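Local structure of NTP_transf_2 domain-containing protein (Capnocytophaga granulosa, 6WT9) at residues A[275-280]-A[306-311]; A[42-47]-A[257-262]; A[68-73]-A[162-167]. The protein synthesises the second messenger 3',3'-c-di-GMP from two GTP molecules as the cyclic nucleotide synthase of a bacterial CBASS antiphage defence system. All blocks are in the same frame, centred on the assembly; numbering follows the deposited sequence.

Contact 1 of 3, residues A[275-280]-A[306-311]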
loop_
_atom_site.group_PDB
_atom_site.type_symbol
_atom_site.label_atom_id
_atom_site.label_comp_id
_atom_site.label_asym_id
_atom_site.label_seq_id
_atom_site.Cartn_x
_atom_site.Cartn_y
_atom_site.Cartn_z
ATOM N N CYS A 275 10.971 -0.553 5.047
ATOM C CA CYS A 275 11.776 -0.819 3.859
ATOM C C CYS A 275 12.454 0.449 3.356
ATOM O O CYS A 275 13.620 0.413 2.944
ATOM C CB CYS A 275 10.904 -1.436 2.768
ATOM S SG CYS A 275 10.167 -3.020 3.227
ATOM N N TYR A 276 11.740 1.577 3.384
ATOM C CA TYR A 276 12.310 2.849 2.956
ATOM C C TYR A 276 13.490 3.270 3.821
ATOM O O TYR A 276 14.341 4.038 3.360
ATOM C CB TYR A 276 11.226 3.932 2.978
ATOM C CG TYR A 276 11.643 5.257 2.380
ATOM C CD1 TYR A 276 11.658 5.442 1.004
ATOM C CD2 TYR A 276 12.004 6.327 3.192
ATOM C CE1 TYR A 276 12.029 6.651 0.449
ATOM C CE2 TYR A 276 12.378 7.541 2.647
ATOM C CZ TYR A 276 12.389 7.698 1.274
ATOM O OH TYR A 276 12.759 8.904 0.722
ATOM N N ASN A 277 13.562 2.781 5.061
ATOM C CA ASN A 277 14.667 3.125 5.946
ATOM C C ASN A 277 15.961 2.412 5.571
ATOM O O ASN A 277 17.040 2.877 5.955
ATOM C CB ASN A 277 14.288 2.802 7.393
ATOM C CG ASN A 277 15.395 3.128 8.375
ATOM O OD1 ASN A 277 16.206 2.269 8.717
ATOM N ND2 ASN A 277 15.434 4.374 8.838
ATOM N N ILE A 278 15.884 1.306 4.830
ATOM C CA ILE A 278 17.083 0.565 4.458
ATOM C C ILE A 278 17.923 1.397 3.498
ATOM O O ILE A 278 17.416 1.922 2.497
ATOM C CB ILE A 278 16.711 -0.789 3.835
ATOM C CG1 ILE A 278 15.860 -1.606 4.807
ATOM C CG2 ILE A 278 17.971 -1.552 3.436
ATOM C CD1 ILE A 278 15.329 -2.896 4.216
ATOM N N GLU A 279 19.215 1.514 3.796
ATOM C CA GLU A 279 20.111 2.295 2.954
ATOM C C GLU A 279 20.253 1.654 1.578
ATOM O O GLU A 279 20.331 0.429 1.450
ATOM C CB GLU A 279 21.480 2.429 3.622
ATOM C CG GLU A 279 21.444 3.197 4.936
ATOM C CD GLU A 279 22.804 3.284 5.607
ATOM O OE1 GLU A 279 23.779 2.728 5.060
ATOM O OE2 GLU A 279 22.896 3.909 6.685
ATOM N N LYS A 280 20.282 2.500 0.544
ATOM C CA LYS A 280 20.313 2.007 -0.830
ATOM C C LYS A 280 21.541 1.145 -1.091
ATOM O O LYS A 280 21.455 0.125 -1.784
ATOM C CB LYS A 280 20.281 3.181 -1.807
ATOM C CG LYS A 280 19.002 3.995 -1.787
ATOM C CD LYS A 280 19.238 5.372 -2.385
ATOM C CE LYS A 280 20.016 5.280 -3.689
ATOM N NZ LYS A 280 20.373 6.625 -4.220
ATOM N N SER A 306 17.682 -0.480 20.416
ATOM C CA SER A 306 16.516 0.304 20.810
ATOM C C SER A 306 16.503 1.674 20.148
ATOM O O SER A 306 15.427 2.217 19.880
ATOM C CB SER A 306 16.469 0.454 22.330
ATOM O OG SER A 306 17.540 1.258 22.794
ATOM N N ASN A 307 17.675 2.256 19.887
ATOM C CA ASN A 307 17.708 3.551 19.220
ATOM C C ASN A 307 17.440 3.425 17.727
ATOM O O ASN A 307 16.926 4.368 17.112
ATOM C CB ASN A 307 19.052 4.237 19.453
ATOM C CG ASN A 307 19.008 5.722 19.147
ATOM O OD1 ASN A 307 18.417 6.502 19.894
ATOM N ND2 ASN A 307 19.637 6.121 18.049
ATOM N N LYS A 308 17.784 2.281 17.133
ATOM C CA LYS A 308 17.451 2.039 15.733
ATOM C C LYS A 308 15.940 2.060 15.524
ATOM O O LYS A 308 15.438 2.704 14.595
ATOM C CB LYS A 308 18.048 0.703 15.287
ATOM C CG LYS A 308 17.528 0.178 13.961
ATOM C CD LYS A 308 18.063 0.969 12.779
ATOM C CE LYS A 308 17.628 0.337 11.463
ATOM N NZ LYS A 308 18.186 1.051 10.282
ATOM N N ILE A 309 15.199 1.373 16.394
ATOM C CA ILE A 309 13.747 1.340 16.276
ATOM C C ILE A 309 13.107 2.638 16.756
ATOM O O ILE A 309 11.991 2.966 16.334
ATOM C CB ILE A 309 13.182 0.128 17.039
ATOM C CG1 ILE A 309 11.733 -0.149 16.642
ATOM C CG2 ILE A 309 13.280 0.332 18.540
ATOM C CD1 ILE A 309 11.111 -1.290 17.410
ATOM N N ASN A 310 13.789 3.397 17.616
ATOM C CA ASN A 310 13.261 4.678 18.071
ATOM C C ASN A 310 13.424 5.781 17.035
ATOM O O ASN A 310 12.669 6.758 17.065
ATOM C CB ASN A 310 13.942 5.103 19.374
ATOM C CG ASN A 310 13.449 4.317 20.572
ATOM O OD1 ASN A 310 12.339 3.783 20.567
ATOM N ND2 ASN A 310 14.274 4.243 21.610
ATOM N N SER A 311 14.386 5.649 16.123
ATOM C CA SER A 311 14.630 6.669 15.113
ATOM C C SER A 311 13.900 6.407 13.803
ATOM O O SER A 311 13.961 7.253 12.904
ATOM C CB SER A 311 16.134 6.788 14.836
ATOM O OG SER A 311 16.644 5.589 14.281
#

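Contact 2 of 3, residues A[42-47]-A[257-262]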
loop_
_atom_site.group_PDB
_atom_site.type_symbol
_atom_site.label_atom_id
_atom_site.label_comp_id
_atom_site.label_asym_id
_atom_site.label_seq_id
_atom_site.Cartn_x
_atom_site.Cartn_y
_atom_site.Cartn_z
ATOM N N LEU A 42 11.202 -20.987 -4.056
ATOM C CA LEU A 42 11.571 -19.907 -4.966
ATOM C C LEU A 42 10.352 -19.334 -5.676
ATOM O O LEU A 42 10.316 -18.133 -5.964
ATOM C CB LEU A 42 12.594 -20.399 -5.992
ATOM C CG LEU A 42 13.909 -20.972 -5.464
ATOM C CD1 LEU A 42 14.837 -21.310 -6.618
ATOM C CD2 LEU A 42 14.579 -20.010 -4.491
ATOM N N LYS A 43 9.355 -20.173 -5.972
ATOM C CA LYS A 43 8.126 -19.685 -6.592
ATOM C C LYS A 43 7.401 -18.718 -5.669
ATOM O O LYS A 43 6.958 -17.645 -6.096
ATOM C CB LYS A 43 7.207 -20.855 -6.944
ATOM C CG LYS A 43 7.743 -21.830 -7.972
ATOM C CD LYS A 43 6.720 -22.931 -8.213
ATOM C CE LYS A 43 7.198 -23.943 -9.234
ATOM N NZ LYS A 43 6.163 -24.989 -9.475
ATOM N N TYR A 44 7.260 -19.092 -4.396
ATOM C CA TYR A 44 6.533 -18.258 -3.448
ATOM C C TYR A 44 7.237 -16.926 -3.233
ATOM O O TYR A 44 6.590 -15.873 -3.217
ATOM C CB TYR A 44 6.364 -19.007 -2.126
ATOM C CG TYR A 44 5.663 -18.218 -1.045
ATOM C CD1 TYR A 44 4.301 -17.964 -1.117
ATOM C CD2 TYR A 44 6.362 -17.734 0.052
ATOM C CE1 TYR A 44 3.655 -17.246 -0.130
ATOM C CE2 TYR A 44 5.726 -17.017 1.044
ATOM C CZ TYR A 44 4.373 -16.775 0.949
ATOM O OH TYR A 44 3.735 -16.059 1.936
ATOM N N ILE A 45 8.562 -16.950 -3.080
ATOM C CA ILE A 45 9.308 -15.717 -2.860
ATOM C C ILE A 45 9.248 -14.823 -4.093
ATOM O O ILE A 45 9.038 -13.609 -3.986
ATOM C CB ILE A 45 10.760 -16.037 -2.463
ATOM C CG1 ILE A 45 10.795 -16.822 -1.150
ATOM C CG2 ILE A 45 11.575 -14.759 -2.330
ATOM C CD1 ILE A 45 12.150 -17.419 -0.840
ATOM N N THR A 46 9.424 -15.405 -5.282
ATOM C CA THR A 46 9.433 -14.603 -6.502
ATOM C C THR A 46 8.073 -13.969 -6.762
ATOM O O THR A 46 7.995 -12.802 -7.165
ATOM C CB THR A 46 9.855 -15.457 -7.698
ATOM O OG1 THR A 46 11.151 -16.019 -7.457
ATOM C CG2 THR A 46 9.911 -14.609 -8.957
ATOM N N LEU A 47 6.991 -14.715 -6.535
ATOM C CA LEU A 47 5.662 -14.157 -6.757
ATOM C C LEU A 47 5.288 -13.146 -5.681
ATOM O O LEU A 47 4.609 -12.156 -5.976
ATOM C CB LEU A 47 4.621 -15.274 -6.825
ATOM C CG LEU A 47 3.226 -14.827 -7.264
ATOM C CD1 LEU A 47 3.312 -14.030 -8.556
ATOM C CD2 LEU A 47 2.302 -16.024 -7.431
ATOM N N LYS A 257 2.866 -10.883 5.807
ATOM C CA LYS A 257 1.857 -10.487 6.784
ATOM C C LYS A 257 0.529 -11.184 6.515
ATOM O O LYS A 257 -0.111 -11.703 7.438
ATOM C CB LYS A 257 1.689 -8.967 6.760
ATOM C CG LYS A 257 0.481 -8.452 7.521
ATOM C CD LYS A 257 0.304 -6.959 7.293
ATOM C CE LYS A 257 -0.985 -6.449 7.915
ATOM N NZ LYS A 257 -1.157 -4.988 7.691
ATOM N N ALA A 258 0.101 -11.213 5.251
ATOM C CA ALA A 258 -1.185 -11.814 4.914
ATOM C C ALA A 258 -1.173 -13.327 5.091
ATOM O O ALA A 258 -2.224 -13.927 5.346
ATOM C CB ALA A 258 -1.576 -11.455 3.481
ATOM N N ASP A 259 -0.009 -13.958 4.962
ATOM C CA ASP A 259 0.101 -15.407 5.055
ATOM C C ASP A 259 0.526 -15.891 6.434
ATOM O O ASP A 259 0.647 -17.103 6.640
ATOM C CB ASP A 259 1.081 -15.930 4.002
ATOM C CG ASP A 259 0.507 -15.878 2.602
ATOM O OD1 ASP A 259 -0.729 -15.988 2.470
ATOM O OD2 ASP A 259 1.284 -15.728 1.636
ATOM N N SER A 260 0.751 -14.985 7.381
ATOM C CA SER A 260 1.166 -15.378 8.718
ATOM C C SER A 260 -0.032 -15.829 9.540
ATOM O O SER A 260 -1.096 -15.205 9.508
ATOM C CB SER A 260 1.872 -14.217 9.419
ATOM O OG SER A 260 2.235 -14.565 10.744
ATOM N N ASP A 261 0.143 -16.925 10.282
ATOM C CA ASP A 261 -0.892 -17.351 11.216
ATOM C C ASP A 261 -0.937 -16.488 12.468
ATOM O O ASP A 261 -1.877 -16.620 13.259
ATOM C CB ASP A 261 -0.694 -18.818 11.599
ATOM C CG ASP A 261 -1.346 -19.767 10.613
ATOM O OD1 ASP A 261 -2.396 -19.402 10.042
ATOM O OD2 ASP A 261 -0.810 -20.876 10.408
ATOM N N GLU A 262 0.050 -15.623 12.667
ATOM C CA GLU A 262 0.022 -14.637 13.732
ATOM C C GLU A 262 -0.642 -13.357 13.236
ATOM O O GLU A 262 -0.771 -13.120 12.033
ATOM C CB GLU A 262 1.437 -14.340 14.227
ATOM C CG GLU A 262 2.210 -15.570 14.664
ATOM C CD GLU A 262 1.857 -16.017 16.071
ATOM O OE1 GLU A 262 1.035 -15.341 16.726
ATOM O OE2 GLU A 262 2.409 -17.041 16.525
#

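Contact 3 of 3, residues A[68-73]-A[162-167]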
loop_
_atom_site.group_PDB
_atom_site.type_symbol
_atom_site.label_atom_id
_atom_site.label_comp_id
_atom_site.label_asym_id
_atom_site.label_seq_id
_atom_site.Cartn_x
_atom_site.Cartn_y
_atom_site.Cartn_z
ATOM N N LYS A 68 -14.691 9.578 -10.132
ATOM C CA LYS A 68 -14.343 10.980 -10.341
ATOM C C LYS A 68 -15.320 11.664 -11.291
ATOM O O LYS A 68 -15.756 12.792 -11.035
ATOM C CB LYS A 68 -12.912 11.078 -10.870
ATOM C CG LYS A 68 -12.440 12.484 -11.188
ATOM C CD LYS A 68 -10.993 12.469 -11.659
ATOM C CE LYS A 68 -10.538 13.844 -12.122
ATOM N NZ LYS A 68 -9.122 13.829 -12.586
ATOM N N LEU A 69 -15.684 10.993 -12.388
ATOM C CA LEU A 69 -16.581 11.605 -13.364
ATOM C C LEU A 69 -17.974 11.819 -12.784
ATOM O O LEU A 69 -18.641 12.808 -13.110
ATOM C CB LEU A 69 -16.658 10.749 -14.628
ATOM C CG LEU A 69 -15.380 10.620 -15.461
ATOM C CD1 LEU A 69 -15.660 9.869 -16.756
ATOM C CD2 LEU A 69 -14.775 11.987 -15.748
ATOM N N HIS A 70 -18.436 10.900 -11.932
ATOM C CA HIS A 70 -19.736 11.081 -11.297
ATOM C C HIS A 70 -19.716 12.252 -10.322
ATOM O O HIS A 70 -20.685 13.016 -10.243
ATOM C CB HIS A 70 -20.162 9.796 -10.586
ATOM C CG HIS A 70 -20.643 8.724 -11.512
ATOM N ND1 HIS A 70 -21.791 8.852 -12.265
ATOM C CD2 HIS A 70 -20.134 7.504 -11.806
ATOM C CE1 HIS A 70 -21.967 7.757 -12.985
ATOM N NE2 HIS A 70 -20.976 6.924 -12.724
ATOM N N LEU A 71 -18.624 12.407 -9.571
ATOM C CA LEU A 71 -18.526 13.525 -8.638
ATOM C C LEU A 71 -18.359 14.853 -9.367
ATOM O O LEU A 71 -18.782 15.896 -8.855
ATOM C CB LEU A 71 -17.370 13.297 -7.668
ATOM C CG LEU A 71 -17.559 12.127 -6.702
ATOM C CD1 LEU A 71 -16.371 12.002 -5.756
ATOM C CD2 LEU A 71 -18.854 12.291 -5.920
ATOM N N GLN A 72 -17.755 14.839 -10.556
ATOM C CA GLN A 72 -17.649 16.048 -11.363
ATOM C C GLN A 72 -18.991 16.511 -11.910
ATOM O O GLN A 72 -19.043 17.548 -12.579
ATOM C CB GLN A 72 -16.665 15.828 -12.513
ATOM C CG GLN A 72 -15.211 15.794 -12.073
ATOM C CD GLN A 72 -14.262 15.470 -13.209
ATOM O OE1 GLN A 72 -14.659 14.891 -14.219
ATOM N NE2 GLN A 72 -12.999 15.849 -13.050
ATOM N N ASP A 73 -20.065 15.771 -11.650
ATOM C CA ASP A 73 -21.412 16.185 -12.006
ATOM C C ASP A 73 -22.121 16.929 -10.882
ATOM O O ASP A 73 -23.267 17.346 -11.071
ATOM C CB ASP A 73 -22.252 14.968 -12.414
ATOM C CG ASP A 73 -21.796 14.351 -13.721
ATOM O OD1 ASP A 73 -20.898 14.924 -14.373
ATOM O OD2 ASP A 73 -22.339 13.290 -14.100
ATOM N N SER A 162 -24.578 7.513 -3.743
ATOM C CA SER A 162 -25.690 6.635 -3.393
ATOM C C SER A 162 -26.706 6.526 -4.519
ATOM O O SER A 162 -27.444 5.537 -4.584
ATOM C CB SER A 162 -26.385 7.129 -2.122
ATOM O OG SER A 162 -25.470 7.221 -1.045
ATOM N N SER A 163 -26.755 7.517 -5.406
ATOM C CA SER A 163 -27.665 7.500 -6.540
ATOM C C SER A 163 -27.099 6.770 -7.751
ATOM O O SER A 163 -27.872 6.359 -8.625
ATOM C CB SER A 163 -28.029 8.933 -6.935
ATOM O OG SER A 163 -28.498 8.988 -8.266
ATOM N N VAL A 164 -25.783 6.598 -7.825
ATOM C CA VAL A 164 -25.146 5.944 -8.959
ATOM C C VAL A 164 -24.869 4.472 -8.680
ATOM O O VAL A 164 -25.092 3.622 -9.542
ATOM C CB VAL A 164 -23.850 6.690 -9.340
ATOM C CG1 VAL A 164 -23.017 5.857 -10.298
ATOM C CG2 VAL A 164 -24.183 8.037 -9.957
ATOM N N TYR A 165 -24.399 4.152 -7.479
ATOM C CA TYR A 165 -23.983 2.801 -7.130
ATOM C C TYR A 165 -24.946 2.211 -6.111
ATOM O O TYR A 165 -25.205 2.823 -5.068
ATOM C CB TYR A 165 -22.556 2.800 -6.577
ATOM C CG TYR A 165 -21.532 3.350 -7.543
ATOM C CD1 TYR A 165 -21.092 2.594 -8.621
ATOM C CD2 TYR A 165 -20.999 4.622 -7.373
ATOM C CE1 TYR A 165 -20.155 3.089 -9.506
ATOM C CE2 TYR A 165 -20.059 5.125 -8.255
ATOM C CZ TYR A 165 -19.641 4.352 -9.319
ATOM O OH TYR A 165 -18.709 4.839 -10.203
ATOM N N GLU A 166 -25.471 1.020 -6.417
ATOM C CA GLU A 166 -26.385 0.350 -5.496
ATOM C C GLU A 166 -25.705 0.053 -4.166
ATOM O O GLU A 166 -26.324 0.172 -3.102
ATOM C CB GLU A 166 -26.919 -0.938 -6.123
ATOM C CG GLU A 166 -27.927 -0.735 -7.248
ATOM C CD GLU A 166 -27.292 -0.235 -8.534
ATOM O OE1 GLU A 166 -28.034 0.259 -9.409
ATOM O OE2 GLU A 166 -26.054 -0.335 -8.668
ATOM N N ILE A 167 -24.434 -0.334 -4.205
ATOM C CA ILE A 167 -23.648 -0.599 -3.008
ATOM C C ILE A 167 -22.861 0.671 -2.705
ATOM O O ILE A 167 -21.878 0.986 -3.382
ATOM C CB ILE A 167 -22.730 -1.811 -3.190
ATOM C CG1 ILE A 167 -23.549 -3.039 -3.593
ATOM C CG2 ILE A 167 -21.948 -2.082 -1.914
ATOM C CD1 ILE A 167 -22.712 -4.270 -3.862
#

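Contact 1 of 3, residues A[275-280]-A[306-311]
The amide oxygen of Asn-277 is held by two donors: Lys-308 NZ, 2.8 Å from Asn-277 OD1, and Gln-298 NE2 from helix 291-304. The ammonium lies in the carbonyl plane, and the C=O...N angle of 158° places it nearly beyond the end of the C=O bond. The bond illustrates how a single long side chain can span two backbones that stay well apart, the CA atoms of Asn-277 and Ser-311 being 9.8 Å from each other at their nearest. Asn-277 contributes a short reach, its CB set toward the other segment and CG trans to the main-chain N (chi1 180°). Lys-308 does most of the spanning: after one bend at chi2 (73°) the chain runs extended to the amine, and the two side chains approach from opposite directions. The carbon before the amine follows it in, with Lys-308 CE 3.6 Å from Asn-277 OD1. Gln-298 closes the arrangement by also accepting a weak hydrogen bond from Lys-308 NZ, so that both of its amide ends are used and the three groups orient one another. On its way across, the lysine chain packs on Glu-301 and Leu-302. Glu-279 OE2 lies 6.6 Å from Lys-308 NZ, too far for a salt bridge, though the opposite charges may attract weakly. Only 78 Å² is buried, at the protein surface, as befits a polar tie joining the C-terminal region of helix 268-276 to helices 291-304 and 306-310 in the helical C-terminal part of this CD-NTase fold.

Contact 2 of 3, residues A[42-47]-A[257-262]
A turn of helix 40-49 faces the C-terminal part of helix 245-259, the CA atoms of Tyr-44 and Asp-259, the nearest pair, lying 11.0 Å apart. One phenol and one carboxylate span that distance, each with its CB directed toward the other segment. Tyr-44 OH donates to Asp-259 OD2 at 2.5 Å, a very short bond whose exact length should be read with caution at this resolution. CG of Tyr-44 is trans to the main-chain N (chi1 178°), which carries the ring toward Asp-259, and OD2 arrives at its edge, in the ring plane, also 3.3 Å from Tyr-44 CE1. Ring and carboxylate planes are turned 38° against each other. In the CD-NTase fold of this chain the pair ties the N-terminal helices, 6-17 among them, to a helix that comes after the last strand of the sheet in the chain. Helix 6-17 takes part from both ends of the bond: Leu-9 packs on the Tyr-44 ring, and Arg-16 makes a salt bridge with Asp-259 OD1. The two carboxylate oxygens thus have separate partners, which should fix its rotation, and the arginine probably helps to keep it ionised. Just after the helix, Ser-260 OG accepts from Glu-262 N at 3.1 Å, an ST turn, although Glu-262 is poorly ordered.

Contact 3 of 3, residues A[68-73]-A[162-167]
The C-terminal ends of helices 54-71 and 147-164 come together here, closest at His-70 and Val-164, whose CA atoms are 7.8 Å apart. Both segments lie in the nucleotidyltransferase domain: Leu-71 reaches Tyr-80 of strand 78-83 as well as Leu-161 of helix 147-164, and Tyr-165, just past that helix, rests on Ile-178 and Asn-180 of strand 176-180. The contact is a small example of a methyl group that touches the faces of two aromatic rings. Val-164 CG1 stands over one face of the His-70 imidazole, 3.5 Å from the ring centroid and 16° off its normal, a CH-pi contact. The same methyl lies 3.6 Å above the plane of the neighbouring Tyr-165 ring, over its centre, and so meets a pi face on each of two rings. With chi1 at 167°, CG1 is trans to the main-chain N and CG2 beside it, and both branches face the imidazole. The rings themselves meet obliquely, with planes at 80° and the centroids of His-70 and Tyr-165 5.6 Å apart. Tyr-165, the first residue to leave helical geometry after helix 147-164, brings only its far end to the histidine, Tyr-165 OH lying 3.4 Å from His-70 CD2. No hydrogen bond crosses the contact, and its 133 Å² of buried surface comes from van der Waals packing, to which Lys-160 adds by touching His-70 from the same helix as the valine. Within the valine the work is divided between branches: CG1 comes nearest at His-70 NE2, 3.3 Å away, and CG2 at His-70 ND1, at 3.4 Å.

In the fold
The three contacts show how one chain closes loops at different scales. Contact 2 joins segments 210 residues apart at their closest ends, and contact 3, wholly within the nucleotidyltransferase domain, forms inside that span; contact 1 follows as a short, local closure. Contacts 1 and 2 are neighbours, their centres about 23 Å apart, and helices 245-259 and 268-276, successive in the chain, lead from one to the other, with Cys-275 packing on Leu-253. Contact 3 lies across the chain's centre from both, its centre about 42 Å from that of contact 1 and about 37 Å from that of contact 2. As in related CD-NTases, nucleotides probably bind between the sheet-bearing core and the helical part; contact 3 lies in the former and contact 1 in the latter.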